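Local atomic coordinates of beta-fructofuranosidase (Arthrobacter, PDB entry 3WPU), a protein that belongs to the levansucrase/invertase family of beta-fructosidase-type proteins. Residues 411-414 / 415-419. Residues are numbered along the deposited sequence; the frame is centred on the assembly and turned at random.
Sequences FNQH and PGHFQ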
loop_
_atom_site.group_PDB
_atom_site.type_symbol
_atom_site.label_atom_id
_atom_site.label_comp_id
_atom_site.label_asym_id
_atom_site.label_seq_id
_atom_site.Cartn_x
_atom_site.Cartn_y
_atom_site.Cartn_z
ATOM N N PHE A 411 5.424 4.765 -27.794
ATOM C CA PHE A 411 5.181 5.930 -28.626
ATOM C C PHE A 411 3.766 6.549 -28.569
ATOM O O PHE A 411 3.619 7.763 -28.635
ATOM C CB PHE A 411 5.499 5.550 -30.085
ATOM C CG PHE A 411 5.465 6.708 -31.026
ATOM C CD1 PHE A 411 4.296 7.050 -31.697
ATOM C CD2 PHE A 411 6.608 7.465 -31.238
ATOM C CE1 PHE A 411 4.267 8.128 -32.567
ATOM C CE2 PHE A 411 6.586 8.539 -32.105
ATOM C CZ PHE A 411 5.413 8.874 -32.764
ATOM N N ASN A 412 2.723 5.724 -28.433
ATOM C CA ASN A 412 1.344 6.195 -28.496
ATOM C C ASN A 412 0.623 6.231 -27.132
ATOM O O ASN A 412 -0.588 6.426 -27.066
ATOM C CB ASN A 412 0.541 5.301 -29.440
ATOM C CG ASN A 412 0.916 5.508 -30.896
ATOM O OD1 ASN A 412 1.393 4.589 -31.556
ATOM N ND2 ASN A 412 0.703 6.707 -31.388
ATOM N N GLN A 413 1.379 6.040 -26.068
ATOM C CA GLN A 413 0.763 5.872 -24.738
ATOM C C GLN A 413 0.696 7.212 -24.000
ATOM O O GLN A 413 1.466 8.147 -24.296
ATOM C CB GLN A 413 1.537 4.810 -23.962
ATOM C CG GLN A 413 0.829 4.314 -22.707
ATOM C CD GLN A 413 -0.641 4.061 -22.958
ATOM O OE1 GLN A 413 -1.499 4.854 -22.554
ATOM N NE2 GLN A 413 -0.938 2.988 -23.674
ATOM N N HIS A 414 -0.224 7.338 -23.044
ATOM C CA HIS A 414 -0.356 8.550 -22.244
ATOM C C HIS A 414 0.929 8.706 -21.416
ATOM O O HIS A 414 1.410 7.739 -20.837
ATOM C CB HIS A 414 -1.592 8.479 -21.321
ATOM C CG HIS A 414 -1.933 9.787 -20.673
ATOM N ND1 HIS A 414 -1.133 10.380 -19.722
ATOM C CD2 HIS A 414 -2.968 10.639 -20.863
ATOM C CE1 HIS A 414 -1.663 11.527 -19.342
ATOM N NE2 HIS A 414 -2.785 11.703 -20.012
ATOM N N PRO A 415 1.512 9.921 -21.372
ATOM C CA PRO A 415 2.792 10.092 -20.642
ATOM C C PRO A 415 2.721 9.999 -19.111
ATOM O O PRO A 415 3.740 10.014 -18.436
ATOM C CB PRO A 415 3.269 11.486 -21.080
ATOM C CG PRO A 415 2.048 12.184 -21.565
ATOM C CD PRO A 415 1.164 11.123 -22.162
ATOM N N GLY A 416 1.519 9.833 -18.599
ATOM C CA GLY A 416 1.270 9.575 -17.168
ATOM C C GLY A 416 0.959 8.132 -16.849
ATOM O O GLY A 416 0.566 7.821 -15.717
ATOM N N HIS A 417 1.112 7.232 -17.812
ATOM C CA HIS A 417 0.793 5.805 -17.648
ATOM C C HIS A 417 1.487 5.186 -16.438
ATOM O O HIS A 417 0.911 4.308 -15.794
ATOM C CB HIS A 417 1.230 5.060 -18.909
ATOM C CG HIS A 417 0.685 3.681 -19.065
ATOM N ND1 HIS A 417 1.352 2.563 -18.615
ATOM C CD2 HIS A 417 -0.394 3.229 -19.743
ATOM C CE1 HIS A 417 0.680 1.480 -18.972
ATOM N NE2 HIS A 417 -0.382 1.860 -19.657
ATOM N N PHE A 418 2.684 5.650 -16.110
ATOM C CA PHE A 418 3.445 5.153 -14.966
ATOM C C PHE A 418 3.706 6.233 -13.916
ATOM O O PHE A 418 4.675 6.150 -13.155
ATOM C CB PHE A 418 4.770 4.566 -15.440
ATOM C CG PHE A 418 4.624 3.457 -16.453
ATOM C CD1 PHE A 418 4.080 2.227 -16.080
ATOM C CD2 PHE A 418 5.046 3.624 -17.765
ATOM C CE1 PHE A 418 3.968 1.188 -16.991
ATOM C CE2 PHE A 418 4.927 2.581 -18.681
ATOM C CZ PHE A 418 4.370 1.374 -18.300
ATOM N N GLN A 419 2.852 7.253 -13.860
ATOM C CA GLN A 419 3.114 8.426 -13.026
ATOM C C GLN A 419 3.087 8.135 -11.548
ATOM O O GLN A 419 3.607 8.920 -10.764
ATOM C CB GLN A 419 2.124 9.567 -13.316
ATOM C CG GLN A 419 0.697 9.260 -12.872
ATOM C CD GLN A 419 -0.262 10.402 -13.134
ATOM O OE1 GLN A 419 -0.030 11.259 -13.995
ATOM N NE2 GLN A 419 -1.328 10.446 -12.364
#
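The imidazole of H414 turns back on its own chain and accepts a hydrogen bond from the backbone: G416 N donates to H414 ND1 over 2.9 Å, arriving almost in the ring plane, only 6° out of it. This bond implies that ND1 carries no hydrogen, and it fixes the rotation of the ring. CG of H414 stands anti to the backbone N (chi1 -169°), beside the carbonyl carbon, which carries the ring forward along the chain, with its ND1 edge turned to the G416 amide. The carbonyl of the same histidine closes the turn, H417 N reaching H414 O at 3.1 Å from well above the carbonyl plane.

Q413 also packs against H417. The glutamine chain bends at its second side-chain torsion, bringing its amide carbon CD to 3.3 Å from H417 CD2, with amide and ring planes 43° apart. OE1 of Q413 also curls back to take H414 N at 2.8 Å and is held further by N398 N, while NE2 binds L402 O; the amide is thus pinned at both ends. R357 NH1 bonds H417 NE2, which would leave ND1 as the probable protonated nitrogen of that ring.

A second turn follows directly, Q419 N bonding G416 O at 3.0 Å. The whole is a pair of overlapping type I beta turns, 414-417 and 416-419, with P415 second in the first, in the loop joining strands 391-394 and 423-425.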